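Local coordinates for protein 11S globulin subunit beta (Cucurbita maxima, PDB 2E9Q) that serves as a seed storage protein of the 11S globulin family, a nutrient reservoir built of cupin-type subunits whose mature forms assemble into hexamers, at the interface of chains A and B. Residues are numbered along the deposited sequence; one frame, centred on the assembly and turned at random. Chains: chain A/B, 11S globulin subunit beta.

The interface of chains A and B. Residues chain A 342-344, 381-382, 401; chain B 82, 167-170.
The imidazole of A:His344 meets B:Gln169 at an edge and over one face. At the edge, A:His344 NE2 gives a slightly bent hydrogen bond to the backbone O of B:Gln169, 2.9 Å away, in the ring plane but well above that carbonyl's plane, not on a lone pair. The B:Gln169 side chain runs above one face beside the NE2-CD2 edge, its CB 3.3 Å from A:His344 NE2 and its OE1 3.4 Å from A:His344 CD2. Ring and amide are turned 58° apart, so they do not stack. Here loops of the second cupin region of one 11S globulin subunit receive a loop of its neighbour's first. Histidine suits the place: ND1 accepts the N-H of A:Gln381, well out of the ring plane, while NE2 donates across.

B:Gln169 reaches into chain A extended, CG anti to its carbonyl carbon (chi1 -55°). Glutamine carries acceptor and donor on a long chain, and A:Thr401 reads both. A:Thr401 OG1 donates to B:Gln169 OE1 at 2.6 Å, in the carbonyl plane on a lone pair; B:Gln169 NE2 gives a longer bond to A:Thr401 O, 3.2 Å away and above that carbonyl's plane. A:Thr401 OG1 also accepts from A:His344 N at 3.0 Å, a dual role fitting a hydroxyl.

The side chain of A:Gln381, extended with CG anti to the backbone N (chi1 177°), crosses that of B:Gln169 at about a right angle. Its amide could serve a backbone acceptor and donor together, but as modelled A:Gln381 OE1 lies 2.9 Å from B:Ala167 O and A:Gln381 NE2 2.8 Å from B:Gln169 N, like against like. The orientation is doubtful; exchanging OE1 and NE2 would probably make both pairs hydrogen bonds. Alongside, B:Ile170 CD1 packs against the A:Gln381 backbone.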
ATOM      1  N   ASN A 342      -0.603  -2.776 -15.714  1.00 40.54           N
ATOM      2  CA  ASN A 342      -0.836  -2.580 -14.298  1.00 44.77           C
ATOM      3  C   ASN A 342      -1.127  -3.790 -13.426  1.00 42.66           C
ATOM      4  O   ASN A 342      -1.581  -3.622 -12.296  1.00 43.87           O
ATOM      5  CB  ASN A 342      -1.955  -1.561 -14.126  1.00 43.95           C
ATOM      6  CG  ASN A 342      -3.268  -2.059 -14.677  1.00 51.93           C
ATOM      7  OD1 ASN A 342      -3.296  -2.894 -15.583  1.00 48.04           O
ATOM      8  ND2 ASN A 342      -4.367  -1.544 -14.143  1.00 48.47           N
ATOM      9  N   SER A 343      -0.895  -5.003 -13.922  1.00 38.42           N
ATOM     10  CA  SER A 343      -1.117  -6.160 -13.061  1.00 42.26           C
ATOM     11  C   SER A 343      -0.502  -7.453 -13.564  1.00 42.98           C
ATOM     12  O   SER A 343      -0.032  -7.539 -14.700  1.00 40.94           O
ATOM     13  CB  SER A 343      -2.610  -6.388 -12.820  1.00 43.27           C
ATOM     14  OG  SER A 343      -3.218  -7.000 -13.933  1.00 45.82           O
ATOM     15  N   HIS A 344      -0.489  -8.446 -12.684  1.00 34.45           N
ATOM     16  CA  HIS A 344       0.020  -9.756 -13.031  1.00 38.35           C
ATOM     17  C   HIS A 344      -1.180 -10.448 -13.642  1.00 42.63           C
ATOM     18  O   HIS A 344      -2.329 -10.048 -13.403  1.00 41.00           O
ATOM     19  CB  HIS A 344       0.473 -10.514 -11.783  1.00 35.39           C
ATOM     20  CG  HIS A 344       1.556  -9.822 -11.023  1.00 39.37           C
ATOM     21  ND1 HIS A 344       2.827  -9.652 -11.531  1.00 43.64           N
ATOM     22  CD2 HIS A 344       1.555  -9.242  -9.800  1.00 38.17           C
ATOM     23  CE1 HIS A 344       3.562  -8.996 -10.651  1.00 40.75           C
ATOM     24  NE2 HIS A 344       2.815  -8.736  -9.593  1.00 36.77           N
ATOM     25  N   GLN A 381       3.524  -8.686 -14.514  1.00 39.59           N
ATOM     26  CA  GLN A 381       3.199  -7.359 -14.984  1.00 39.47           C
ATOM     27  C   GLN A 381       4.305  -6.879 -15.934  1.00 43.81           C
ATOM     28  O   GLN A 381       5.504  -7.028 -15.641  1.00 32.80           O
ATOM     29  CB  GLN A 381       3.103  -6.413 -13.778  1.00 42.72           C
ATOM     30  CG  GLN A 381       2.835  -4.948 -14.124  1.00 47.77           C
ATOM     31  CD  GLN A 381       3.094  -4.005 -12.951  1.00 52.89           C
ATOM     32  OE1 GLN A 381       2.860  -2.803 -13.051  1.00 46.21           O
ATOM     33  NE2 GLN A 381       3.588  -4.550 -11.838  1.00 48.98           N
ATOM     34  N   ASN A 382       3.880  -6.331 -17.072  1.00 36.91           N
ATOM     35  CA  ASN A 382       4.761  -5.782 -18.109  1.00 42.77           C
ATOM     36  C   ASN A 382       5.510  -6.769 -18.997  1.00 37.91           C
ATOM     37  O   ASN A 382       6.127  -6.360 -19.980  1.00 43.27           O
ATOM     38  CB  ASN A 382       5.789  -4.816 -17.507  1.00 46.91           C
ATOM     39  CG  ASN A 382       5.148  -3.674 -16.766  1.00 55.10           C
ATOM     40  OD1 ASN A 382       4.274  -2.983 -17.293  1.00 54.15           O
ATOM     41  ND2 ASN A 382       5.585  -3.461 -15.530  1.00 63.47           N
ATOM     42  N   THR A 401      -4.404  -9.152 -10.742  1.00 36.31           N
ATOM     43  CA  THR A 401      -4.150  -8.627  -9.408  1.00 36.44           C
ATOM     44  C   THR A 401      -4.406  -7.118  -9.354  1.00 45.35           C
ATOM     45  O   THR A 401      -3.660  -6.376  -8.716  1.00 43.10           O
ATOM     46  CB  THR A 401      -2.707  -8.878  -8.995  1.00 35.58           C
ATOM     47  OG1 THR A 401      -1.845  -8.289  -9.970  1.00 38.06           O
ATOM     48  CG2 THR A 401      -2.423 -10.381  -8.904  1.00 35.19           C
TER
ATOM     49  N   ASN B  82       8.494  -0.670 -15.303  1.00 43.01           N
ATOM     50  CA  ASN B  82       7.609  -1.089 -14.223  1.00 41.07           C
ATOM     51  C   ASN B  82       7.415  -0.038 -13.146  1.00 38.96           C
ATOM     52  O   ASN B  82       6.661  -0.248 -12.210  1.00 44.31           O
ATOM     53  CB  ASN B  82       8.151  -2.373 -13.586  1.00 43.86           C
ATOM     54  CG  ASN B  82       9.520  -2.177 -12.934  1.00 48.81           C
ATOM     55  OD1 ASN B  82      10.342  -1.390 -13.405  1.00 48.34           O
ATOM     56  ND2 ASN B  82       9.771  -2.911 -11.859  1.00 44.20           N
ATOM     57  N   ALA B 167       2.151   1.512  -8.229  1.00 51.07           N
ATOM     58  CA  ALA B 167       2.026   1.024  -9.605  1.00 48.35           C
ATOM     59  C   ALA B 167       2.932  -0.163  -9.947  1.00 54.59           C
ATOM     60  O   ALA B 167       2.647  -0.913 -10.878  1.00 49.42           O
ATOM     61  CB  ALA B 167       2.279   2.168 -10.591  1.00 50.94           C
ATOM     62  N   ASN B 168       4.018  -0.342  -9.206  1.00 51.57           N
ATOM     63  CA  ASN B 168       4.925  -1.464  -9.478  1.00 52.25           C
ATOM     64  C   ASN B 168       4.584  -2.651  -8.586  1.00 40.37           C
ATOM     65  O   ASN B 168       4.721  -2.577  -7.372  1.00 50.40           O
ATOM     66  CB  ASN B 168       6.377  -1.018  -9.273  1.00 45.60           C
ATOM     67  CG  ASN B 168       7.362  -2.172  -9.270  1.00 50.07           C
ATOM     68  OD1 ASN B 168       7.151  -3.198  -9.914  1.00 42.56           O
ATOM     69  ND2 ASN B 168       8.462  -1.992  -8.549  1.00 43.26           N
ATOM     70  N   GLN B 169       4.135  -3.743  -9.193  1.00 40.59           N
ATOM     71  CA  GLN B 169       3.761  -4.926  -8.429  1.00 47.98           C
ATOM     72  C   GLN B 169       4.803  -6.039  -8.481  1.00 50.88           C
ATOM     73  O   GLN B 169       4.562  -7.134  -7.974  1.00 42.91           O
ATOM     74  CB  GLN B 169       2.427  -5.487  -8.927  1.00 44.06           C
ATOM     75  CG  GLN B 169       1.272  -4.489  -8.927  1.00 57.54           C
ATOM     76  CD  GLN B 169      -0.079  -5.176  -9.109  1.00 56.49           C
ATOM     77  OE1 GLN B 169      -0.146  -6.390  -9.318  1.00 51.22           O
ATOM     78  NE2 GLN B 169      -1.157  -4.403  -9.034  1.00 49.61           N
ATOM     79  N   ILE B 170       5.951  -5.776  -9.099  1.00 42.99           N
ATOM     80  CA  ILE B 170       6.977  -6.803  -9.185  1.00 54.02           C
ATOM     81  C   ILE B 170       7.883  -6.776  -7.957  1.00 55.51           C
ATOM     82  O   ILE B 170       7.562  -7.374  -6.930  1.00 59.58           O
ATOM     83  CB  ILE B 170       7.835  -6.637 -10.450  1.00 51.91           C
ATOM     84  CG1 ILE B 170       6.933  -6.600 -11.686  1.00 53.64           C
ATOM     85  CG2 ILE B 170       8.819  -7.798 -10.557  1.00 46.49           C
ATOM     86  CD1 ILE B 170       7.651  -6.186 -12.947  1.00 53.00           C
TER